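Long-range contact in phenazine biosynthesis protein, PhzF family (Bacillus anthracis, PDB 3EDN), which is of uncharacterised activity here but, as a PhzF-family phenazine biosynthesis protein with a diaminopimelate epimerase-like fold, is probably an isomerase: residues A[241-255]-A[267-281]. Residues are numbered along the deposited sequence; the frame is centred on the assembly and turned at random. Where two conformers were deposited one is given.
With SO4 (sulfate ion), chain I.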
loop_
_atom_site.group_PDB
_atom_site.type_symbol
_atom_site.label_atom_id
_atom_site.label_comp_id
_atom_site.label_asym_id
_atom_site.label_seq_id
_atom_site.Cartn_x
_atom_site.Cartn_y
_atom_site.Cartn_z
ATOM N N ALA A 241 33.593 22.920 5.207
ATOM C CA ALA A 241 33.588 24.131 4.390
ATOM C C ALA A 241 33.410 25.394 5.235
ATOM O O ALA A 241 33.752 26.477 4.778
ATOM C CB ALA A 241 32.486 24.046 3.324
ATOM N N THR A 242 32.874 25.253 6.448
ATOM C CA THR A 242 32.555 26.404 7.303
ATOM C C THR A 242 33.645 26.679 8.348
ATOM O O THR A 242 33.902 27.850 8.680
ATOM C CB THR A 242 31.174 26.217 7.994
ATOM O OG1 THR A 242 30.168 25.956 7.002
ATOM C CG2 THR A 242 30.769 27.480 8.773
ATOM N N TYR A 243 34.301 25.626 8.840
ATOM C CA TYR A 243 35.272 25.750 9.933
ATOM C C TYR A 243 36.696 25.318 9.606
ATOM O O TYR A 243 37.641 25.715 10.297
ATOM C CB TYR A 243 34.814 24.935 11.153
ATOM C CG TYR A 243 33.469 25.335 11.712
ATOM C CD1 TYR A 243 33.321 26.494 12.470
ATOM C CD2 TYR A 243 32.348 24.552 11.492
ATOM C CE1 TYR A 243 32.090 26.853 12.984
ATOM C CE2 TYR A 243 31.113 24.904 11.998
ATOM C CZ TYR A 243 30.985 26.060 12.741
ATOM O OH TYR A 243 29.741 26.400 13.232
ATOM N N VAL A 244 36.869 24.491 8.576
ATOM C CA VAL A 244 38.163 23.856 8.355
ATOM C C VAL A 244 38.875 24.405 7.121
ATOM O O VAL A 244 39.993 24.919 7.218
ATOM C CB VAL A 244 38.048 22.314 8.283
ATOM C CG1 VAL A 244 39.429 21.673 8.197
ATOM C CG2 VAL A 244 37.289 21.777 9.485
ATOM N N GLU A 245 38.226 24.298 5.968
ATOM C CA GLU A 245 38.796 24.779 4.716
ATOM C C GLU A 245 37.773 25.676 4.052
ATOM O O GLU A 245 36.950 25.214 3.260
ATOM C CB GLU A 245 39.157 23.607 3.796
ATOM C CG GLU A 245 40.335 22.742 4.269
ATOM C CD GLU A 245 41.646 23.507 4.336
ATOM O OE1 GLU A 245 41.790 24.516 3.613
ATOM O OE2 GLU A 245 42.537 23.096 5.107
ATOM N N LYS A 246 37.819 26.965 4.382
ATOM C CA LYS A 246 36.775 27.900 3.956
ATOM C C LYS A 246 37.038 28.554 2.613
ATOM O O LYS A 246 36.129 29.136 2.015
ATOM C CB LYS A 246 36.624 29.025 4.971
ATOM C CG LYS A 246 36.247 28.592 6.352
ATOM C CD LYS A 246 36.050 29.833 7.169
ATOM C CE LYS A 246 36.654 29.703 8.535
ATOM N NZ LYS A 246 36.517 31.016 9.216
ATOM N N ASP A 247 38.284 28.485 2.158
ATOM C CA ASP A 247 38.690 29.233 0.980
ATOM C C ASP A 247 38.497 28.423 -0.281
ATOM O O ASP A 247 39.401 27.714 -0.730
ATOM C CB ASP A 247 40.143 29.686 1.090
ATOM C CG ASP A 247 40.534 30.642 -0.018
ATOM O OD1 ASP A 247 39.633 31.091 -0.763
ATOM O OD2 ASP A 247 41.739 30.941 -0.145
ATOM N N PHE A 248 37.312 28.538 -0.860
ATOM C CA PHE A 248 37.045 27.906 -2.126
ATOM C C PHE A 248 36.142 28.785 -2.966
ATOM O O PHE A 248 35.399 29.634 -2.451
ATOM C CB PHE A 248 36.460 26.495 -1.935
ATOM C CG PHE A 248 35.037 26.468 -1.446
ATOM C CD1 PHE A 248 34.007 26.191 -2.319
ATOM C CD2 PHE A 248 34.738 26.669 -0.101
ATOM C CE1 PHE A 248 32.696 26.137 -1.878
ATOM C CE2 PHE A 248 33.435 26.622 0.347
ATOM C CZ PHE A 248 32.411 26.353 -0.537
ATOM N N ASP A 249 36.246 28.611 -4.271
ATOM C CA ASP A 249 35.376 29.306 -5.178
ATOM C C ASP A 249 34.372 28.330 -5.764
ATOM O O ASP A 249 34.749 27.278 -6.322
ATOM C CB ASP A 249 36.186 29.992 -6.280
ATOM C CG ASP A 249 37.217 30.959 -5.721
ATOM O OD1 ASP A 249 36.886 31.709 -4.777
ATOM O OD2 ASP A 249 38.359 30.969 -6.227
ATOM N N HIS A 250 33.101 28.678 -5.571
ATOM C CA HIS A 250 31.962 28.034 -6.214
ATOM C C HIS A 250 31.661 26.615 -5.712
ATOM O O HIS A 250 30.545 26.330 -5.295
ATOM C CB HIS A 250 32.116 28.076 -7.746
ATOM C CG HIS A 250 31.058 27.319 -8.489
ATOM N ND1 HIS A 250 31.336 26.560 -9.605
ATOM C CD2 HIS A 250 29.725 27.199 -8.276
ATOM C CE1 HIS A 250 30.221 26.006 -10.049
ATOM N NE2 HIS A 250 29.229 26.377 -9.260
ATOM N N GLU A 251 32.653 25.740 -5.741
ATOM C CA GLU A 251 32.375 24.321 -5.528
ATOM C C GLU A 251 33.596 23.639 -4.958
ATOM O O GLU A 251 34.722 23.889 -5.374
ATOM C CB GLU A 251 31.995 23.649 -6.866
ATOM C CG GLU A 251 33.042 23.864 -7.992
ATOM C CD GLU A 251 32.625 23.336 -9.364
ATOM O OE1 GLU A 251 31.446 22.981 -9.563
ATOM O OE2 GLU A 251 33.503 23.287 -10.257
HETATM N N MSE A 252 33.372 22.745 -4.005
HETATM C CA MSE A 252 34.443 21.912 -3.510
HETATM C C MSE A 252 33.845 20.557 -3.173
HETATM O O MSE A 252 32.638 20.430 -3.025
HETATM C CB MSE A 252 35.063 22.561 -2.282
HETATM C CG MSE A 252 34.073 22.717 -1.167
HETATM SE SE MSE A 252 34.208 21.204 0.018
HETATM C CE MSE A 252 35.367 22.116 1.267
ATOM N N GLU A 253 34.684 19.541 -3.102
ATOM C CA GLU A 253 34.191 18.257 -2.643
ATOM C C GLU A 253 35.190 17.617 -1.710
ATOM O O GLU A 253 36.383 17.932 -1.740
ATOM C CB GLU A 253 33.841 17.332 -3.810
ATOM C CG GLU A 253 34.981 16.563 -4.420
ATOM C CD GLU A 253 34.522 15.812 -5.664
ATOM O OE1 GLU A 253 34.499 14.560 -5.636
ATOM O OE2 GLU A 253 34.127 16.480 -6.651
ATOM N N LEU A 254 34.689 16.738 -0.854
ATOM C CA LEU A 254 35.555 15.973 0.010
ATOM C C LEU A 254 34.959 14.596 0.210
ATOM O O LEU A 254 33.778 14.392 -0.042
ATOM C CB LEU A 254 35.704 16.667 1.363
ATOM C CG LEU A 254 34.478 16.712 2.280
ATOM C CD1 LEU A 254 34.915 16.687 3.751
ATOM C CD2 LEU A 254 33.571 17.893 1.981
ATOM N N ILE A 255 35.779 13.666 0.664
ATOM C CA ILE A 255 35.293 12.328 0.982
ATOM C C ILE A 255 35.442 12.183 2.479
ATOM O O ILE A 255 36.479 12.556 3.051
ATOM C CB ILE A 255 36.067 11.206 0.250
ATOM C CG1 ILE A 255 35.996 11.416 -1.269
ATOM C CG2 ILE A 255 35.453 9.859 0.575
ATOM C CD1 ILE A 255 36.831 10.422 -2.090
ATOM N N ARG A 267 32.516 5.126 2.728
ATOM C CA ARG A 267 32.941 6.431 2.232
ATOM C C ARG A 267 31.745 7.143 1.626
ATOM O O ARG A 267 30.927 6.543 0.932
ATOM C CB ARG A 267 34.079 6.306 1.218
ATOM C CG ARG A 267 35.415 5.930 1.850
ATOM C CD ARG A 267 36.583 6.104 0.886
ATOM N NE ARG A 267 36.508 5.209 -0.270
ATOM C CZ ARG A 267 37.004 3.972 -0.303
ATOM N NH1 ARG A 267 37.621 3.470 0.761
ATOM N NH2 ARG A 267 36.891 3.235 -1.405
ATOM N N VAL A 268 31.635 8.426 1.927
ATOM C CA VAL A 268 30.618 9.276 1.340
ATOM C C VAL A 268 31.298 10.479 0.714
ATOM O O VAL A 268 32.136 11.129 1.348
ATOM C CB VAL A 268 29.596 9.752 2.363
ATOM C CG1 VAL A 268 28.483 10.539 1.672
ATOM C CG2 VAL A 268 29.030 8.568 3.113
ATOM N N THR A 269 30.975 10.753 -0.549
ATOM C CA THR A 269 31.460 11.977 -1.187
ATOM C C THR A 269 30.487 13.118 -0.931
ATOM O O THR A 269 29.285 12.969 -1.118
ATOM C CB THR A 269 31.687 11.743 -2.689
ATOM O OG1 THR A 269 32.655 10.692 -2.846
ATOM C CG2 THR A 269 32.212 13.013 -3.371
ATOM N N VAL A 270 31.013 14.250 -0.472
ATOM C CA VAL A 270 30.183 15.412 -0.161
ATOM C C VAL A 270 30.563 16.581 -1.044
ATOM O O VAL A 270 31.743 16.933 -1.110
ATOM C CB VAL A 270 30.261 15.808 1.326
ATOM C CG1 VAL A 270 29.226 16.913 1.634
ATOM C CG2 VAL A 270 30.055 14.569 2.218
ATOM N N TYR A 271 29.572 17.146 -1.726
ATOM C CA TYR A 271 29.786 18.302 -2.601
ATOM C C TYR A 271 29.200 19.540 -1.943
ATOM O O TYR A 271 28.033 19.543 -1.516
ATOM C CB TYR A 271 29.102 18.093 -3.953
ATOM C CG TYR A 271 29.461 16.791 -4.619
ATOM C CD1 TYR A 271 30.393 16.751 -5.637
ATOM C CD2 TYR A 271 28.876 15.592 -4.203
ATOM C CE1 TYR A 271 30.738 15.540 -6.246
ATOM C CE2 TYR A 271 29.208 14.405 -4.792
ATOM C CZ TYR A 271 30.127 14.380 -5.812
ATOM O OH TYR A 271 30.449 13.169 -6.400
ATOM N N VAL A 272 30.016 20.586 -1.835
ATOM C CA VAL A 272 29.589 21.819 -1.185
ATOM C C VAL A 272 29.646 22.920 -2.228
ATOM O O VAL A 272 30.695 23.139 -2.835
ATOM C CB VAL A 272 30.510 22.188 -0.024
ATOM C CG1 VAL A 272 29.950 23.401 0.719
ATOM C CG2 VAL A 272 30.657 21.010 0.929
ATOM N N THR A 273 28.505 23.559 -2.470
ATOM C CA THR A 273 28.414 24.568 -3.534
ATOM C C THR A 273 27.940 25.889 -2.962
ATOM O O THR A 273 27.071 25.932 -2.086
ATOM C CB THR A 273 27.448 24.110 -4.634
ATOM O OG1 THR A 273 27.954 22.904 -5.223
ATOM C CG2 THR A 273 27.298 25.178 -5.718
ATOM N N LYS A 274 28.518 26.986 -3.431
ATOM C CA LYS A 274 27.922 28.267 -3.106
ATOM C C LYS A 274 27.610 29.037 -4.373
ATOM O O LYS A 274 28.341 28.973 -5.365
ATOM C CB LYS A 274 28.764 29.084 -2.134
ATOM C CG LYS A 274 30.149 29.404 -2.604
ATOM C CD LYS A 274 30.993 29.952 -1.444
ATOM C CE LYS A 274 32.474 29.822 -1.751
ATOM N NZ LYS A 274 33.328 30.566 -0.781
ATOM N N ASP A 275 26.478 29.716 -4.335
ATOM C CA ASP A 275 26.047 30.532 -5.444
ATOM C C ASP A 275 25.817 31.916 -4.887
ATOM O O ASP A 275 25.374 32.057 -3.750
ATOM C CB ASP A 275 24.755 29.972 -6.033
ATOM C CG ASP A 275 24.294 30.737 -7.259
ATOM O OD1 ASP A 275 24.537 30.237 -8.379
ATOM O OD2 ASP A 275 23.693 31.836 -7.115
ATOM N N VAL A 276 26.099 32.933 -5.697
ATOM C CA VAL A 276 25.987 34.331 -5.269
ATOM C C VAL A 276 24.576 34.754 -4.802
ATOM O O VAL A 276 24.450 35.684 -3.997
ATOM C CB VAL A 276 26.542 35.289 -6.370
ATOM C CG1 VAL A 276 25.711 35.203 -7.647
ATOM C CG2 VAL A 276 26.665 36.728 -5.868
ATOM N N GLU A 277 23.529 34.080 -5.284
ATOM C CA GLU A 277 22.146 34.402 -4.866
ATOM C C GLU A 277 21.657 33.529 -3.713
ATOM O O GLU A 277 20.514 33.673 -3.268
ATOM C CB GLU A 277 21.125 34.212 -6.006
ATOM C CG GLU A 277 21.021 35.298 -7.067
ATOM C CD GLU A 277 21.905 35.011 -8.262
ATOM O OE1 GLU A 277 22.066 33.823 -8.658
ATOM O OE2 GLU A 277 22.446 35.983 -8.804
ATOM N N SER A 278 22.484 32.599 -3.246
ATOM C CA SER A 278 22.033 31.680 -2.192
ATOM C C SER A 278 22.543 32.046 -0.799
ATOM O O SER A 278 23.719 32.341 -0.619
ATOM C CB SER A 278 22.392 30.229 -2.523
ATOM O OG SER A 278 21.971 29.366 -1.480
ATOM N N GLU A 279 21.642 32.003 0.180
ATOM C CA GLU A 279 21.947 32.390 1.557
ATOM C C GLU A 279 22.737 31.329 2.305
ATOM O O GLU A 279 23.440 31.640 3.256
ATOM C CB GLU A 279 20.659 32.665 2.330
ATOM C CG GLU A 279 19.892 33.866 1.832
ATOM C CD GLU A 279 18.892 34.383 2.854
ATOM O OE1 GLU A 279 18.640 33.694 3.881
ATOM O OE2 GLU A 279 18.364 35.489 2.624
ATOM N N LYS A 280 22.607 30.075 1.883
ATOM C CA LYS A 280 23.278 28.971 2.555
ATOM C C LYS A 280 24.072 28.164 1.543
ATOM O O LYS A 280 23.851 28.261 0.331
ATOM C CB LYS A 280 22.255 28.038 3.228
ATOM C CG LYS A 280 21.466 28.657 4.393
ATOM C CD LYS A 280 22.247 28.661 5.696
ATOM C CE LYS A 280 21.382 29.119 6.893
ATOM N NZ LYS A 280 20.610 27.975 7.515
ATOM N N LEU A 281 24.974 27.337 2.046
ATOM C CA LEU A 281 25.655 26.372 1.190
ATOM C C LEU A 281 24.641 25.370 0.650
ATOM O O LEU A 281 23.588 25.122 1.258
ATOM C CB LEU A 281 26.773 25.641 1.951
ATOM C CG LEU A 281 27.909 26.493 2.534
ATOM C CD1 LEU A 281 28.802 25.693 3.462
ATOM C CD2 LEU A 281 28.746 27.112 1.429
HETATM S S SO4 I . 39.188 27.293 -5.688
HETATM O O1 SO4 I . 39.669 26.864 -6.996
HETATM O O2 SO4 I . 40.151 26.901 -4.663
HETATM O O3 SO4 I . 39.030 28.746 -5.674
HETATM O O4 SO4 I . 37.895 26.676 -5.418
HETATM O O HOH W 1 32.725 13.577 -7.525
#
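The antiparallel beta hairpin of strands 251-258 and 266-273 pairs Met252 with Val272 and Leu254 with Val270. Each of these is a hydrogen-bonded pair. Of the backbone bonds, Val270 N to Leu254 O is the straightest, 2.8 Å at 178°. Beyond the strand end, Lys274 N still bonds to His250 O at 2.8 Å.

Lys274 also closes the open end of the hairpin through its side chain. The chain is extended beyond CG and runs over one face of the Phe248 ring. Its CE lies 3.7 Å from the centroid of the Phe248 ring, a CH-pi contact, and NZ adds a cation-pi contact. NZ then donates to Phe248 O at 2.8 Å, so one ammonium group grips both the ring and the backbone of the same residue. In the conformer given, one of two for this selenomethionine, Met252 CG covers the opposite face of the ring. CG of Phe248 sits between the backbone N and the carbonyl carbon, and this chi1 of 73° puts the ring between Lys274 and Met252. Next to this ring, Asp249 N donates to an oxygen of a sulfate ion, probably from the crystallisation liquor.

In this diaminopimelate epimerase-like fold, helix 230-244 packs on the hairpin face that carries Met252, Leu254, Val270 and Val272. Ala241 CB, on this helix, meets Val272 CG1 at 3.7 Å. Val272 CG2 instead lies beside the selenium of Met252 in the same conformer. Leu281 CD1 reaches the same methyl, Ala241 CB.

The other face is more polar. Glu253 and Tyr271 lie side by side there, with carboxylate and ring planes 64° apart. Glu253 OE2 approaches Tyr271 CE1 obliquely, at 3.5 Å. A water joins them, 2.8 Å from Glu253 OE1 and 2.6 Å from Tyr271 OH. Lys120 makes a cation-pi contact with the Tyr271 ring.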